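Local structure of synaptotagmin-4 (Rattus norvegicus, 1W15) at residues R16-T28 with L32-P43. The protein is a synaptotagmin family member that does not bind calcium and helps control the mobility of neuronal dense-core vesicles through its interaction with KIF1A. Residues are numbered along the deposited sequence; the frame is centred on the assembly and turned at random. Where two conformers were deposited one is given.
Sequences RGELLVSLCYQST and LTVVVLKARHLP
Strands 18-26 and 32-40 form the first beta hairpin of the C2B domain, with E18 paired to R40 at one end of the ladder and Y25 to L32 at the other. Near the middle a classic beta bulge places L37 and K38 both opposite L20: L20 O accepts from L37 N at 2.9 Å and only weakly from K38 N. L20 N in turn donates to K38 O at 2.8 Å. The extra residue directs L37 at the partner strand, where its CB meets L20 CG at 3.9 Å and its CD1 lies against S22 CB. On the face of E18 and L20, R40 NH2 donates to the syn side of E18 OE1 at 2.9 Å, in the guanidinium plane but 32° out of the carboxylate plane; NE adds a weak bond to OE2. With its CG lodged between backbone N and carbonyl carbon (chi1 72°), the extended R40 chain crosses E18 and also makes a cation-pi contact with W147. A leucine in place of R40 would probably leave the E18 carboxylate without its charge mate and W147 without its cation. The other face turns inward: L23 CD2 packs alongside V34 CG2 at 3.9 Å, L19 CD1 touches A39 CB, and F102 of the facing sheet meets L19, V21 and V34, an arrangement characteristic of the C2 beta sandwich.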
loop_
_atom_site.group_PDB
_atom_site.type_symbol
_atom_site.label_atom_id
_atom_site.label_comp_id
_atom_site.label_asym_id
_atom_site.label_seq_id
_atom_site.Cartn_x
_atom_site.Cartn_y
_atom_site.Cartn_z
ATOM N N ARG A 16 25.229 -0.372 6.738
ATOM C CA ARG A 16 24.253 0.777 6.659
ATOM C C ARG A 16 22.790 0.387 6.561
ATOM O O ARG A 16 21.926 1.274 6.518
ATOM C CB ARG A 16 24.605 1.760 5.528
ATOM C CG ARG A 16 26.069 2.198 5.589
ATOM C CD ARG A 16 26.367 3.495 4.868
ATOM N NE ARG A 16 27.635 4.096 5.286
ATOM C CZ ARG A 16 27.861 4.595 6.501
ATOM N NH1 ARG A 16 26.905 4.542 7.434
ATOM N NH2 ARG A 16 29.044 5.133 6.795
ATOM N N GLY A 17 22.478 -0.906 6.498
ATOM C CA GLY A 17 21.086 -1.275 6.446
ATOM C C GLY A 17 20.491 -1.296 5.045
ATOM O O GLY A 17 21.184 -1.154 4.038
ATOM N N GLU A 18 19.192 -1.524 5.003
ATOM C CA GLU A 18 18.455 -1.703 3.742
ATOM C C GLU A 18 17.148 -0.939 3.761
ATOM O O GLU A 18 16.574 -0.711 4.827
ATOM C CB GLU A 18 18.065 -3.163 3.557
ATOM C CG GLU A 18 19.182 -4.149 3.296
ATOM C CD GLU A 18 18.639 -5.569 3.272
ATOM O OE1 GLU A 18 17.943 -5.924 2.313
ATOM O OE2 GLU A 18 18.911 -6.306 4.216
ATOM N N LEU A 19 16.647 -0.603 2.571
ATOM C CA LEU A 19 15.459 0.223 2.427
ATOM C C LEU A 19 14.589 -0.385 1.343
ATOM O O LEU A 19 15.088 -0.764 0.266
ATOM C CB LEU A 19 15.812 1.659 2.029
ATOM C CG LEU A 19 14.617 2.636 1.959
ATOM C CD1 LEU A 19 14.056 2.883 3.365
ATOM C CD2 LEU A 19 14.993 3.999 1.285
ATOM N N LEU A 20 13.320 -0.590 1.681
ATOM C CA LEU A 20 12.370 -1.210 0.740
ATOM C C LEU A 20 11.510 -0.091 0.145
ATOM O O LEU A 20 10.855 0.686 0.894
ATOM C CB LEU A 20 11.491 -2.214 1.509
ATOM C CG LEU A 20 10.366 -2.867 0.716
ATOM C CD1 LEU A 20 10.913 -3.757 -0.422
ATOM C CD2 LEU A 20 9.483 -3.715 1.718
ATOM N N VAL A 21 11.508 0.015 -1.191
ATOM C CA VAL A 21 10.792 1.128 -1.834
ATOM C C VAL A 21 10.024 0.566 -3.032
ATOM O O VAL A 21 10.405 -0.490 -3.550
ATOM C CB VAL A 21 11.699 2.304 -2.284
ATOM C CG1 VAL A 21 12.351 3.018 -1.052
ATOM C CG2 VAL A 21 12.753 1.858 -3.345
ATOM N N SER A 22 8.901 1.194 -3.374
ATOM C CA SER A 22 8.139 0.749 -4.553
ATOM C C SER A 22 7.893 1.971 -5.413
ATOM O O SER A 22 7.616 3.062 -4.863
ATOM C CB SER A 22 6.790 0.124 -4.115
ATOM O OG SER A 22 6.072 -0.358 -5.225
ATOM N N LEU A 23 8.011 1.840 -6.742
ATOM C CA LEU A 23 7.802 2.992 -7.616
ATOM C C LEU A 23 6.922 2.559 -8.776
ATOM O O LEU A 23 6.926 1.362 -9.112
ATOM C CB LEU A 23 9.137 3.533 -8.161
ATOM C CG LEU A 23 10.056 4.345 -7.180
ATOM C CD1 LEU A 23 10.883 3.423 -6.372
ATOM C CD2 LEU A 23 10.950 5.324 -7.971
ATOM N N CYS A 24 6.153 3.503 -9.326
ATOM C CA CYS A 24 5.267 3.253 -10.481
ATOM C C CYS A 24 5.294 4.499 -11.361
ATOM O O CYS A 24 5.000 5.609 -10.881
ATOM C CB CYS A 24 3.819 3.011 -10.024
ATOM S SG CYS A 24 2.722 2.741 -11.393
ATOM N N TYR A 25 5.648 4.334 -12.645
ATOM C CA TYR A 25 5.692 5.458 -13.580
ATOM C C TYR A 25 4.392 5.447 -14.414
ATOM O O TYR A 25 4.120 4.517 -15.173
ATOM C CB TYR A 25 6.900 5.343 -14.516
ATOM C CG TYR A 25 7.005 6.412 -15.597
ATOM C CD1 TYR A 25 6.713 7.749 -15.316
ATOM C CD2 TYR A 25 7.433 6.086 -16.909
ATOM C CE1 TYR A 25 6.820 8.752 -16.302
ATOM C CE2 TYR A 25 7.560 7.090 -17.900
ATOM C CZ TYR A 25 7.242 8.409 -17.583
ATOM O OH TYR A 25 7.333 9.420 -18.518
ATOM N N GLN A 26 3.583 6.472 -14.185
ATOM C CA GLN A 26 2.318 6.689 -14.895
ATOM C C GLN A 26 2.714 7.429 -16.212
ATOM O O GLN A 26 2.562 8.651 -16.306
ATOM C CB GLN A 26 1.272 7.427 -13.935
ATOM C CG GLN A 26 1.205 7.000 -12.450
ATOM C CD GLN A 26 -0.136 7.143 -11.707
ATOM O OE1 GLN A 26 -0.220 6.768 -10.533
ATOM N NE2 GLN A 26 -1.276 7.617 -12.193
ATOM N N SER A 27 3.220 6.662 -17.206
ATOM C CA SER A 27 3.785 7.284 -18.421
ATOM C C SER A 27 2.862 8.241 -19.196
ATOM O O SER A 27 3.342 9.256 -19.740
ATOM C CB SER A 27 4.379 6.238 -19.394
ATOM O OG SER A 27 3.382 5.503 -20.075
ATOM N N THR A 28 1.564 7.923 -19.276
ATOM C CA THR A 28 0.618 8.787 -20.034
ATOM C C THR A 28 0.263 10.064 -19.269
ATOM O O THR A 28 -0.268 11.005 -19.858
ATOM C CB THR A 28 -0.694 8.060 -20.399
ATOM O OG1 THR A 28 -1.391 7.687 -19.197
ATOM C CG2 THR A 28 -0.421 6.760 -21.098
ATOM N N LEU A 32 4.986 10.124 -11.074
ATOM C CA LEU A 32 5.742 8.972 -10.631
ATOM C C LEU A 32 5.307 8.816 -9.196
ATOM O O LEU A 32 5.384 9.783 -8.412
ATOM C CB LEU A 32 7.241 9.295 -10.663
ATOM C CG LEU A 32 8.213 8.259 -10.093
ATOM C CD1 LEU A 32 8.313 6.943 -10.958
ATOM C CD2 LEU A 32 9.599 8.945 -9.950
ATOM N N THR A 33 4.862 7.625 -8.825
ATOM C CA THR A 33 4.480 7.431 -7.433
ATOM C C THR A 33 5.580 6.649 -6.744
ATOM O O THR A 33 6.127 5.688 -7.300
ATOM C CB THR A 33 3.091 6.771 -7.324
ATOM O OG1 THR A 33 3.194 5.371 -7.567
ATOM C CG2 THR A 33 2.209 7.287 -8.488
ATOM N N VAL A 34 5.938 7.087 -5.543
ATOM C CA VAL A 34 7.064 6.495 -4.833
ATOM C C VAL A 34 6.541 6.149 -3.437
ATOM O O VAL A 34 6.008 7.032 -2.734
ATOM C CB VAL A 34 8.241 7.524 -4.703
ATOM C CG1 VAL A 34 9.362 6.968 -3.827
ATOM C CG2 VAL A 34 8.826 7.977 -6.117
ATOM N N VAL A 35 6.730 4.910 -3.029
ATOM C CA VAL A 35 6.313 4.487 -1.695
ATOM C C VAL A 35 7.573 4.142 -0.915
ATOM O O VAL A 35 8.363 3.268 -1.290
ATOM C CB VAL A 35 5.367 3.239 -1.702
ATOM C CG1 VAL A 35 4.819 2.957 -0.264
ATOM C CG2 VAL A 35 4.219 3.450 -2.725
ATOM N N VAL A 36 7.741 4.805 0.210
ATOM C CA VAL A 36 8.812 4.404 1.144
ATOM C C VAL A 36 8.146 3.414 2.122
ATOM O O VAL A 36 7.222 3.795 2.900
ATOM C CB VAL A 36 9.385 5.621 1.942
ATOM C CG1 VAL A 36 10.480 5.129 2.904
ATOM C CG2 VAL A 36 10.006 6.678 0.949
ATOM N N LEU A 37 8.584 2.153 2.070
ATOM C CA LEU A 37 7.851 1.106 2.753
ATOM C C LEU A 37 8.472 0.881 4.136
ATOM O O LEU A 37 7.805 1.138 5.148
ATOM C CB LEU A 37 7.819 -0.177 1.921
ATOM C CG LEU A 37 6.871 0.028 0.719
ATOM C CD1 LEU A 37 7.228 -0.801 -0.528
ATOM C CD2 LEU A 37 5.458 -0.366 1.215
ATOM N N LYS A 38 9.724 0.420 4.179
ATOM C CA LYS A 38 10.356 0.000 5.463
ATOM C C LYS A 38 11.856 0.113 5.337
ATOM O O LYS A 38 12.401 0.060 4.248
ATOM C CB LYS A 38 10.129 -1.498 5.770
ATOM C CG LYS A 38 8.880 -2.108 5.402
ATOM C CD LYS A 38 8.861 -3.596 5.849
ATOM C CE LYS A 38 7.461 -4.169 5.565
ATOM N NZ LYS A 38 7.243 -5.582 6.095
ATOM N N ALA A 39 12.537 0.268 6.458
ATOM C CA ALA A 39 13.991 0.085 6.489
ATOM C C ALA A 39 14.276 -1.032 7.500
ATOM O O ALA A 39 13.490 -1.254 8.436
ATOM C CB ALA A 39 14.669 1.393 6.944
ATOM N N ARG A 40 15.419 -1.700 7.363
ATOM C CA ARG A 40 15.842 -2.690 8.336
ATOM C C ARG A 40 17.363 -2.738 8.432
ATOM O O ARG A 40 18.077 -2.253 7.522
ATOM C CB ARG A 40 15.289 -4.084 7.978
ATOM C CG ARG A 40 15.953 -4.718 6.774
ATOM C CD ARG A 40 15.277 -5.999 6.265
ATOM N NE ARG A 40 15.804 -6.441 4.966
ATOM C CZ ARG A 40 15.247 -7.401 4.215
ATOM N NH1 ARG A 40 14.149 -8.038 4.634
ATOM N NH2 ARG A 40 15.800 -7.748 3.058
ATOM N N HIS A 41 17.837 -3.331 9.538
ATOM C CA HIS A 41 19.251 -3.489 9.858
ATOM C C HIS A 41 19.977 -2.160 9.873
ATOM O O HIS A 41 21.125 -2.088 9.458
ATOM C CB HIS A 41 19.957 -4.445 8.875
ATOM C CG HIS A 41 19.271 -5.768 8.699
ATOM N ND1 HIS A 41 18.926 -6.582 9.760
ATOM C CD2 HIS A 41 18.919 -6.442 7.579
ATOM C CE1 HIS A 41 18.341 -7.676 9.302
ATOM N NE2 HIS A 41 18.316 -7.611 7.982
ATOM N N LEU A 42 19.308 -1.107 10.340
ATOM C CA LEU A 42 19.942 0.206 10.467
ATOM C C LEU A 42 20.984 0.166 11.592
ATOM O O LEU A 42 20.733 -0.468 12.604
ATOM C CB LEU A 42 18.893 1.292 10.727
ATOM C CG LEU A 42 17.926 1.569 9.570
ATOM C CD1 LEU A 42 16.897 2.616 10.004
ATOM C CD2 LEU A 42 18.620 1.956 8.237
ATOM N N PRO A 43 22.146 0.804 11.368
ATOM C CA PRO A 43 23.290 0.833 12.292
ATOM C C PRO A 43 22.976 1.006 13.782
ATOM O O PRO A 43 22.116 1.818 14.122
ATOM C CB PRO A 43 24.065 2.055 11.819
ATOM C CG PRO A 43 23.779 2.172 10.399
ATOM C CD PRO A 43 22.460 1.512 10.113
#